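Local coordinates for calcium-regulated actin-bundling protein (Dictyostelium discoideum, PDB 4X3N), which binds and bundles actin filaments under calcium control and may contribute to the structure and reorganization of filopodia and pseudopodia during cell movement, at residues I72-A75 with D76-C79; Y101-E104 with Q105-K108; E201-K204 with A205-E209; Q227-G231 with P232-Q236. One frame throughout, in Å; residues are numbered along the deposited sequence.

Contact 1. Residues I72-A75 with D76-C79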
loop_
_atom_site.group_PDB
_atom_site.type_symbol
_atom_site.label_atom_id
_atom_site.label_comp_id
_atom_site.label_asym_id
_atom_site.label_seq_id
_atom_site.Cartn_x
_atom_site.Cartn_y
_atom_site.Cartn_z
ATOM N N ILE A 72 -17.047 -2.369 9.687
ATOM C CA ILE A 72 -16.039 -2.437 8.657
ATOM C C ILE A 72 -15.810 -1.049 8.181
ATOM O O ILE A 72 -14.647 -0.668 7.901
ATOM C CB ILE A 72 -16.348 -3.466 7.515
ATOM C CG1 ILE A 72 -15.079 -3.864 6.742
ATOM C CG2 ILE A 72 -17.391 -2.963 6.557
ATOM C CD1 ILE A 72 -15.177 -5.116 5.831
ATOM N N LYS A 73 -16.869 -0.261 8.142
ATOM C CA LYS A 73 -16.740 1.125 7.821
ATOM C C LYS A 73 -15.875 1.875 8.805
ATOM O O LYS A 73 -15.030 2.673 8.376
ATOM C CB LYS A 73 -18.075 1.826 7.732
ATOM C CG LYS A 73 -18.897 1.364 6.548
ATOM C CD LYS A 73 -20.058 2.291 6.322
ATOM C CE LYS A 73 -21.066 2.118 7.425
ATOM N NZ LYS A 73 -22.171 3.063 7.162
ATOM N N TYR A 74 -16.075 1.665 10.089
ATOM C CA TYR A 74 -15.239 2.360 11.058
ATOM C C TYR A 74 -13.767 1.952 10.941
ATOM O O TYR A 74 -12.905 2.784 11.100
ATOM C CB TYR A 74 -15.716 2.179 12.477
ATOM C CG TYR A 74 -16.725 3.273 12.809
ATOM C CD1 TYR A 74 -16.308 4.566 13.086
ATOM C CD2 TYR A 74 -18.093 3.023 12.772
ATOM C CE1 TYR A 74 -17.221 5.568 13.357
ATOM C CE2 TYR A 74 -19.016 4.015 13.037
ATOM C CZ TYR A 74 -18.577 5.280 13.326
ATOM O OH TYR A 74 -19.496 6.257 13.602
ATOM N N ALA A 75 -13.514 0.683 10.667
ATOM C CA ALA A 75 -12.129 0.200 10.515
ATOM C C ALA A 75 -11.458 0.826 9.322
ATOM O O ALA A 75 -10.305 1.295 9.433
ATOM C CB ALA A 75 -12.091 -1.305 10.480
ATOM N N ASP A 76 -12.204 0.938 8.212
ATOM C CA ASP A 76 -11.751 1.616 7.017
ATOM C C ASP A 76 -11.503 3.124 7.228
ATOM O O ASP A 76 -10.466 3.676 6.798
ATOM C CB ASP A 76 -12.761 1.426 5.870
ATOM C CG ASP A 76 -12.191 1.787 4.544
ATOM O OD1 ASP A 76 -11.080 1.366 4.207
ATOM O OD2 ASP A 76 -12.833 2.509 3.783
ATOM N N MET A 77 -12.452 3.794 7.880
ATOM C CA MET A 77 -12.279 5.221 8.232
ATOM C C MET A 77 -10.984 5.496 8.984
ATOM O O MET A 77 -10.249 6.422 8.668
ATOM C CB MET A 77 -13.411 5.661 9.126
ATOM C CG MET A 77 -14.688 5.949 8.323
ATOM S SD MET A 77 -16.113 6.205 9.418
ATOM C CE MET A 77 -15.664 7.782 10.132
ATOM N N HIS A 78 -10.691 4.695 9.993
ATOM C CA HIS A 78 -9.485 4.891 10.704
ATOM C C HIS A 78 -8.265 4.704 9.805
ATOM O O HIS A 78 -7.295 5.412 9.932
ATOM C CB HIS A 78 -9.445 3.933 11.871
ATOM C CG HIS A 78 -10.535 4.194 12.827
ATOM N ND1 HIS A 78 -10.903 3.303 13.812
ATOM C CD2 HIS A 78 -11.371 5.257 12.931
ATOM C CE1 HIS A 78 -11.908 3.823 14.497
ATOM N NE2 HIS A 78 -12.201 5.011 13.987
ATOM N N CYS A 79 -8.323 3.712 8.932
ATOM C CA CYS A 79 -7.235 3.401 8.090
ATOM C C CYS A 79 -6.999 4.640 7.320
ATOM O O CYS A 79 -5.856 4.955 7.098
ATOM C CB CYS A 79 -7.588 2.284 7.134
ATOM S SG CYS A 79 -6.390 1.974 5.848
#

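Contact 2. Residues Y101-E104 with Q105-K108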
loop_
_atom_site.group_PDB
_atom_site.type_symbol
_atom_site.label_atom_id
_atom_site.label_comp_id
_atom_site.label_asym_id
_atom_site.label_seq_id
_atom_site.Cartn_x
_atom_site.Cartn_y
_atom_site.Cartn_z
ATOM N N TYR A 101 -8.138 -5.442 13.146
ATOM C CA TYR A 101 -8.821 -4.485 13.997
ATOM C C TYR A 101 -10.350 -4.598 13.780
ATOM O O TYR A 101 -11.138 -4.426 14.717
ATOM C CB TYR A 101 -8.398 -3.012 13.690
ATOM C CG TYR A 101 -6.977 -2.535 14.029
ATOM C CD1 TYR A 101 -6.356 -2.873 15.225
ATOM C CD2 TYR A 101 -6.325 -1.611 13.221
ATOM C CE1 TYR A 101 -5.069 -2.384 15.563
ATOM C CE2 TYR A 101 -5.069 -1.079 13.553
ATOM C CZ TYR A 101 -4.426 -1.466 14.735
ATOM O OH TYR A 101 -3.153 -0.955 15.060
ATOM N N PHE A 102 -10.782 -4.829 12.550
ATOM C CA PHE A 102 -12.193 -5.064 12.243
ATOM C C PHE A 102 -12.746 -6.218 13.041
ATOM O O PHE A 102 -13.711 -6.061 13.789
ATOM C CB PHE A 102 -12.396 -5.235 10.725
ATOM C CG PHE A 102 -13.682 -5.878 10.323
ATOM C CD1 PHE A 102 -14.855 -5.246 10.504
ATOM C CD2 PHE A 102 -13.679 -7.111 9.687
ATOM C CE1 PHE A 102 -16.036 -5.831 10.115
ATOM C CE2 PHE A 102 -14.859 -7.732 9.309
ATOM C CZ PHE A 102 -16.049 -7.083 9.510
ATOM N N TYR A 103 -12.125 -7.362 12.966
ATOM C CA TYR A 103 -12.688 -8.514 13.622
ATOM C C TYR A 103 -12.634 -8.361 15.141
ATOM O O TYR A 103 -13.521 -8.821 15.850
ATOM C CB TYR A 103 -11.915 -9.756 13.231
ATOM C CG TYR A 103 -12.383 -10.407 11.985
ATOM C CD1 TYR A 103 -13.456 -11.293 12.003
ATOM C CD2 TYR A 103 -11.743 -10.131 10.782
ATOM C CE1 TYR A 103 -13.902 -11.888 10.827
ATOM C CE2 TYR A 103 -12.154 -10.702 9.625
ATOM C CZ TYR A 103 -13.237 -11.577 9.634
ATOM O OH TYR A 103 -13.595 -12.136 8.455
ATOM N N GLU A 104 -11.568 -7.732 15.630
ATOM C CA GLU A 104 -11.455 -7.464 17.060
ATOM C C GLU A 104 -12.516 -6.549 17.561
ATOM O O GLU A 104 -13.082 -6.799 18.582
ATOM C CB GLU A 104 -10.084 -6.953 17.433
ATOM C CG GLU A 104 -9.110 -8.119 17.355
ATOM C CD GLU A 104 -7.731 -7.758 17.860
ATOM O OE1 GLU A 104 -7.455 -6.527 18.065
ATOM O OE2 GLU A 104 -6.926 -8.711 17.971
ATOM N N GLN A 105 -12.825 -5.515 16.807
ATOM C CA GLN A 105 -13.906 -4.631 17.163
ATOM C C GLN A 105 -15.262 -5.348 17.124
ATOM O O GLN A 105 -16.062 -5.126 18.014
ATOM C CB GLN A 105 -13.865 -3.349 16.331
ATOM C CG GLN A 105 -14.975 -2.358 16.589
ATOM C CD GLN A 105 -15.182 -2.009 18.073
ATOM O OE1 GLN A 105 -14.224 -1.912 18.866
ATOM N NE2 GLN A 105 -16.450 -1.800 18.445
ATOM N N LEU A 106 -15.489 -6.246 16.162
ATOM C CA LEU A 106 -16.695 -7.021 16.102
ATOM C C LEU A 106 -16.930 -7.837 17.353
ATOM O O LEU A 106 -18.048 -7.895 17.876
ATOM C CB LEU A 106 -16.656 -8.027 14.968
ATOM C CG LEU A 106 -17.138 -7.610 13.589
ATOM C CD1 LEU A 106 -17.048 -8.796 12.648
ATOM C CD2 LEU A 106 -18.551 -6.986 13.590
ATOM N N CYS A 107 -15.876 -8.490 17.794
ATOM C CA CYS A 107 -15.925 -9.344 18.956
ATOM C C CYS A 107 -16.158 -8.498 20.189
ATOM O O CYS A 107 -16.918 -8.891 21.040
ATOM C CB CYS A 107 -14.616 -10.130 19.115
ATOM S SG CYS A 107 -14.288 -11.391 17.858
ATOM N N LYS A 108 -15.556 -7.327 20.253
ATOM C CA LYS A 108 -15.716 -6.495 21.438
ATOM C C LYS A 108 -17.156 -6.000 21.517
ATOM O O LYS A 108 -17.780 -6.008 22.587
ATOM C CB LYS A 108 -14.755 -5.320 21.427
ATOM C CG LYS A 108 -14.632 -4.612 22.772
ATOM C CD LYS A 108 -13.464 -3.627 22.809
ATOM C CE LYS A 108 -13.773 -2.378 21.998
ATOM N NZ LYS A 108 -13.248 -1.123 22.629
#

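Contact 3. Residues E201-K204 with A205-E209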
loop_
_atom_site.group_PDB
_atom_site.type_symbol
_atom_site.label_atom_id
_atom_site.label_comp_id
_atom_site.label_asym_id
_atom_site.label_seq_id
_atom_site.Cartn_x
_atom_site.Cartn_y
_atom_site.Cartn_z
ATOM N N GLU A 201 -23.724 19.022 6.865
ATOM C CA GLU A 201 -22.830 18.894 8.016
ATOM C C GLU A 201 -21.542 19.640 7.800
ATOM O O GLU A 201 -20.954 20.129 8.753
ATOM C CB GLU A 201 -22.527 17.446 8.343
ATOM C CG GLU A 201 -23.754 16.673 8.691
ATOM C CD GLU A 201 -24.253 16.834 10.134
ATOM O OE1 GLU A 201 -23.816 17.697 10.891
ATOM O OE2 GLU A 201 -25.160 16.064 10.466
ATOM N N GLU A 202 -21.091 19.820 6.550
ATOM C CA GLU A 202 -19.817 20.598 6.400
ATOM C C GLU A 202 -20.036 22.057 6.691
ATOM O O GLU A 202 -19.209 22.736 7.327
ATOM C CB GLU A 202 -19.175 20.381 5.016
ATOM C CG GLU A 202 -18.310 19.111 5.009
ATOM C CD GLU A 202 -17.860 18.680 3.627
ATOM O OE1 GLU A 202 -18.339 19.309 2.651
ATOM O OE2 GLU A 202 -17.047 17.716 3.536
ATOM N N GLU A 203 -21.138 22.560 6.216
ATOM C CA GLU A 203 -21.466 23.927 6.517
ATOM C C GLU A 203 -21.728 24.178 8.022
ATOM O O GLU A 203 -21.434 25.213 8.521
ATOM C CB GLU A 203 -22.729 24.268 5.786
ATOM C CG GLU A 203 -23.358 25.596 6.164
ATOM C CD GLU A 203 -22.538 26.766 5.691
ATOM O OE1 GLU A 203 -21.395 26.583 5.212
ATOM O OE2 GLU A 203 -23.019 27.906 5.844
ATOM N N LYS A 204 -22.426 23.277 8.683
ATOM C CA LYS A 204 -22.594 23.353 10.111
ATOM C C LYS A 204 -21.238 23.477 10.775
ATOM O O LYS A 204 -21.037 24.360 11.597
ATOM C CB LYS A 204 -23.263 22.086 10.578
ATOM C CG LYS A 204 -24.297 22.326 11.612
ATOM C CD LYS A 204 -24.779 21.027 12.237
ATOM C CE LYS A 204 -26.270 21.034 12.181
ATOM N NZ LYS A 204 -26.756 19.779 12.799
ATOM N N ALA A 205 -20.299 22.601 10.399
ATOM C CA ALA A 205 -18.977 22.594 10.980
ATOM C C ALA A 205 -18.118 23.772 10.601
ATOM O O ALA A 205 -17.257 24.194 11.391
ATOM C CB ALA A 205 -18.244 21.315 10.682
ATOM N N ARG A 206 -18.340 24.297 9.409
ATOM C CA ARG A 206 -17.700 25.518 9.010
ATOM C C ARG A 206 -18.126 26.597 9.988
ATOM O O ARG A 206 -17.287 27.260 10.595
ATOM C CB ARG A 206 -18.132 25.964 7.598
ATOM C CG ARG A 206 -17.067 26.766 6.855
ATOM C CD ARG A 206 -17.568 28.044 6.153
ATOM N NE ARG A 206 -18.995 28.154 5.914
ATOM C CZ ARG A 206 -19.699 29.291 5.963
ATOM N NH1 ARG A 206 -19.149 30.444 6.216
ATOM N NH2 ARG A 206 -20.986 29.287 5.757
ATOM N N LEU A 207 -19.427 26.787 10.102
ATOM C CA LEU A 207 -19.972 27.815 10.968
ATOM C C LEU A 207 -19.585 27.637 12.444
ATOM O O LEU A 207 -19.288 28.608 13.139
ATOM C CB LEU A 207 -21.481 27.841 10.861
ATOM C CG LEU A 207 -22.027 28.156 9.485
ATOM C CD1 LEU A 207 -23.540 28.057 9.522
ATOM C CD2 LEU A 207 -21.546 29.516 8.991
ATOM N N THR A 208 -19.592 26.404 12.913
ATOM C CA THR A 208 -19.193 26.111 14.264
ATOM C C THR A 208 -17.822 26.659 14.514
ATOM O O THR A 208 -17.626 27.338 15.503
ATOM C CB THR A 208 -19.219 24.620 14.542
ATOM O OG1 THR A 208 -20.560 24.178 14.412
ATOM C CG2 THR A 208 -18.747 24.286 15.955
ATOM N N GLU A 209 -16.872 26.367 13.629
ATOM C CA GLU A 209 -15.467 26.751 13.860
ATOM C C GLU A 209 -15.240 28.254 13.696
ATOM O O GLU A 209 -14.267 28.794 14.234
ATOM C CB GLU A 209 -14.483 25.942 12.995
ATOM C CG GLU A 209 -13.190 25.581 13.728
ATOM C CD GLU A 209 -13.340 24.440 14.768
ATOM O OE1 GLU A 209 -14.475 24.026 15.133
ATOM O OE2 GLU A 209 -12.297 23.935 15.243
#

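Contact 4. Residues Q227-G231 with P232-Q236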
loop_
_atom_site.group_PDB
_atom_site.type_symbol
_atom_site.label_atom_id
_atom_site.label_comp_id
_atom_site.label_asym_id
_atom_site.label_seq_id
_atom_site.Cartn_x
_atom_site.Cartn_y
_atom_site.Cartn_z
ATOM N N GLN A 227 -29.705 29.350 12.797
ATOM C CA GLN A 227 -30.796 29.322 11.834
ATOM C C GLN A 227 -30.710 28.160 10.803
ATOM O O GLN A 227 -31.598 27.988 9.953
ATOM C CB GLN A 227 -30.833 30.665 11.121
ATOM C CG GLN A 227 -32.193 30.976 10.507
ATOM C CD GLN A 227 -33.286 31.208 11.551
ATOM O OE1 GLN A 227 -33.406 32.304 12.098
ATOM N NE2 GLN A 227 -34.101 30.189 11.810
ATOM N N ILE A 228 -29.669 27.337 10.929
ATOM C CA ILE A 228 -29.223 26.487 9.825
ATOM C C ILE A 228 -30.284 25.603 9.236
ATOM O O ILE A 228 -30.285 25.367 8.028
ATOM C CB ILE A 228 -28.017 25.604 10.215
ATOM C CG1 ILE A 228 -27.386 25.028 8.966
ATOM C CG2 ILE A 228 -28.434 24.491 11.174
ATOM C CD1 ILE A 228 -26.000 24.523 9.180
ATOM N N ASP A 229 -31.199 25.113 10.044
ATOM C CA ASP A 229 -32.193 24.200 9.514
ATOM C C ASP A 229 -33.365 24.843 8.787
ATOM O O ASP A 229 -34.280 24.165 8.385
ATOM C CB ASP A 229 -32.691 23.310 10.613
ATOM C CG ASP A 229 -31.621 22.417 11.117
ATOM O OD1 ASP A 229 -30.689 22.073 10.348
ATOM O OD2 ASP A 229 -31.701 22.049 12.295
ATOM N N SER A 230 -33.328 26.151 8.605
ATOM C CA SER A 230 -34.272 26.777 7.716
ATOM C C SER A 230 -33.445 27.364 6.569
ATOM O O SER A 230 -33.921 28.161 5.781
ATOM C CB SER A 230 -35.079 27.840 8.506
ATOM O OG SER A 230 -34.207 28.732 9.202
ATOM N N GLY A 231 -32.191 26.939 6.461
ATOM C CA GLY A 231 -31.306 27.396 5.382
ATOM C C GLY A 231 -31.398 26.541 4.131
ATOM O O GLY A 231 -32.135 25.585 4.071
ATOM N N PRO A 232 -30.669 26.926 3.099
ATOM C CA PRO A 232 -30.758 26.236 1.840
ATOM C C PRO A 232 -30.315 24.805 1.899
ATOM O O PRO A 232 -30.949 23.948 1.324
ATOM C CB PRO A 232 -29.801 27.016 0.926
ATOM C CG PRO A 232 -29.135 28.029 1.756
ATOM C CD PRO A 232 -29.976 28.219 2.980
ATOM N N LEU A 233 -29.175 24.566 2.517
ATOM C CA LEU A 233 -28.572 23.217 2.489
ATOM C C LEU A 233 -29.487 22.220 3.219
ATOM O O LEU A 233 -29.621 21.072 2.808
ATOM C CB LEU A 233 -27.184 23.240 3.100
ATOM C CG LEU A 233 -26.209 24.177 2.361
ATOM C CD1 LEU A 233 -24.902 24.389 3.096
ATOM C CD2 LEU A 233 -25.954 23.620 0.981
ATOM N N LYS A 234 -30.162 22.683 4.254
ATOM C CA LYS A 234 -31.062 21.804 4.961
ATOM C C LYS A 234 -32.273 21.600 4.085
ATOM O O LYS A 234 -32.770 20.500 3.924
ATOM C CB LYS A 234 -31.445 22.346 6.326
ATOM C CG LYS A 234 -32.441 21.437 7.068
ATOM C CD LYS A 234 -31.941 19.996 7.000
ATOM C CE LYS A 234 -32.123 19.188 8.271
ATOM N NZ LYS A 234 -33.545 18.835 8.349
ATOM N N GLU A 235 -32.724 22.664 3.436
ATOM C CA GLU A 235 -33.799 22.499 2.497
ATOM C C GLU A 235 -33.498 21.436 1.399
ATOM O O GLU A 235 -34.339 20.622 1.042
ATOM C CB GLU A 235 -34.132 23.861 1.860
ATOM C CG GLU A 235 -35.246 23.801 0.820
ATOM C CD GLU A 235 -35.532 25.185 0.190
ATOM O OE1 GLU A 235 -36.674 25.661 0.276
ATOM O OE2 GLU A 235 -34.598 25.765 -0.396
ATOM N N GLN A 236 -32.322 21.505 0.828
ATOM C CA GLN A 236 -31.947 20.607 -0.253
ATOM C C GLN A 236 -31.934 19.165 0.294
ATOM O O GLN A 236 -32.352 18.220 -0.380
ATOM C CB GLN A 236 -30.575 20.990 -0.765
ATOM C CG GLN A 236 -30.500 22.295 -1.577
ATOM C CD GLN A 236 -31.262 22.189 -2.882
ATOM O OE1 GLN A 236 -31.254 21.135 -3.574
ATOM N NE2 GLN A 236 -31.915 23.295 -3.263
HETATM O O HOH W 1 -28.978 24.821 5.769
#

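Contact 1. Residues I72-A75 with D76-C79
Met77 N donates to Lys73 O over 2.9 Å with an N-H...O angle of 169°, and the same i to i+4 pattern brings Asp76 N to Ile72 O, His78 N to Tyr74 O and, somewhat longer at 3.2 Å, Cys79 N to Ala75 O. Tyr74 O also lies over the centre of the His78 ring, 3.2 Å above its plane, while NE2 of that ring stands near the edge of the Tyr74 ring. Met77 CG is anti to the carbonyl carbon (chi1 -79°), which lays the thioether alongside Tyr74 and puts Met77 SD 4.4 Å from the centroid of the Tyr74 ring, 26° off the ring normal and therefore over the face. The closest ring atom is Tyr74 CD1, 4.0 Å from Met77 SD. Elsewhere on the turn, Asp76 OD2 bonds Tyr88 OH and forms a salt bridge with Lys80, and Lys73 pairs with Glu70. Ile72 and Ala75 pack on Phe102 of helix 96-111, whereas His78 meets Asn146 of the second subunit. Sulfur above a tyrosine ring three residues back is a Met-aromatic contact, formed here on the last turns of helix 61-79.

Contact 2. Residues Y101-E104 with Q105-K108
Gln105 N donates to Tyr101 O over 2.9 Å with an N-H...O angle of 159°. The bond belongs to the i to i+4 ladder of an alpha-helix, here the middle of helix 96-111, in which Leu106 N, Cys107 N and Lys108 N bond in the same way to Phe102 O, Tyr103 O and Glu104 O.

The side-chain contact centres on one methyl group. Phe102 has CG anti to its backbone nitrogen (chi1 162°), and this turns the far end of the ring toward Leu106 although the CB bond leads away from it. Leu106 CD1 then sits 4.2 Å from the centroid of the Phe102 ring, 30° off the normal, an off-centre CH-pi contact. Leu106 CD1 also comes, more loosely, within 4.4 Å of Tyr103 CD1, so the methyl is shared between two aromatic neighbours. Within the aromatic pair, Phe102 CE2 lies over one face of Tyr103, offset toward its rim.

Outside the turn, Tyr156 meets Phe102 edge-to-face and helix 132-143 packs against Tyr103 through Leu139 and Val143. Tyr101 turns instead to the second subunit, where its OH bonds Asp144, a residue of the calcium site, and its ring meets Phe147 edge-to-face. At the centre of the intrahelical packing, the shortest approach between side chains is Phe102 CZ to Leu106 CD1, 3.7 Å.

Contact 3. Residues E201-K204 with A205-E209
Glu203 and Arg206 run side by side in the same direction and join in a salt bridge one helical turn apart. In Glu203, CG is anti to the backbone N (chi1 170°) and a bend at chi2 swings the carboxylate forward to the arginine. Arg206 departs from staggered values at chi2 and chi3, the latter nearly eclipsed, and it touches a crystal neighbour, so its strained pose deserves caution. Arg206 NE bonds Glu203 OE1 over 3.0 Å, practically in the guanidinium plane but 34° out of the carboxylate plane on the syn side. The NH2 bond to OE1 is weak, and the 2.5 Å from Arg206 NH2 to Glu203 OE2 is doubtfully short, leaving the NE bond as the sounder evidence. Leu207 CD2 lies over the rim of one guanidinium face.

Lys204 O accepts two bonds from Thr208, an in-plane one from N at 2.8 Å and another from OG1 at 2.9 Å, well above the carbonyl plane. OG1, anti to the carbonyl carbon, thus folds back on its own helix. This part of helix 181-211 packs on helix 220-227 through Leu207 and Thr208, with Leu225 meeting both, while Glu201 hydrogen-bonds Tyr290 of helix 273-290.

Contact 4. Residues Q227-G231 with P232-Q236
Lys234 lays its aliphatic chain across Asp229, crossing it obliquely, with CG 3.5 Å from Asp229 O and 3.8 Å from Asp229 OD1. Lysine methylenes lie against aspartate oxygens and CB, while Lys234 NZ stays 4.8 Å from Asp229 OD1; the ammonium group hydrogen-bonds Asn238 and the carbonyl of Tyr290, and the aspartate oxygen bonds Tyr200. With CG anti to the backbone N (chi1 178°), the lysine starts back over the preceding turn before bending at chi2, chi3 and chi4.

A water joins the two sides at the backbone: it donates to Ile228 O at 2.7 Å and accepts from Lys234 N at 2.9 Å, thereby satisfying an amide of the first helical turn. Gly231 occupies the N-cap position, and Gly231 O accepts the first i to i+4 bond of the helix, from Glu235 N at 3.0 Å with an N-H...O angle of 161°. Pro232 follows it as the first helical residue. Before the cap, Gln227 O accepts from both Ser230 N and Ser230 OG, the hydroxyl lying in the carbonyl plane on a lone pair. The turn connects helix 220-227 to helix 232-255, and Ile228 and Leu233 rest on Lys204 and Glu203 of helix 181-211.

In the fold
Contacts 1 and 2 lie on helices 61-79 and 96-111, which pack directly: Ile72 CB comes 3.5 Å from Phe102 CE1. Contact 2 is mostly buried and its chemistry is aromatic and aliphatic, while contact 1 is partly buried and adds sulfur over a ring. Contacts 3 and 4 lie about 23 Å and 30 Å from contact 1, centre to centre, within the range of the C-terminal actin-bundling family. They also touch, Glu203 CB lying 3.5 Å from Leu233 CD1, but their chemistry is more polar: a salt bridge in the partly buried contact 3, a water bridge and helix start in the surface contact 4.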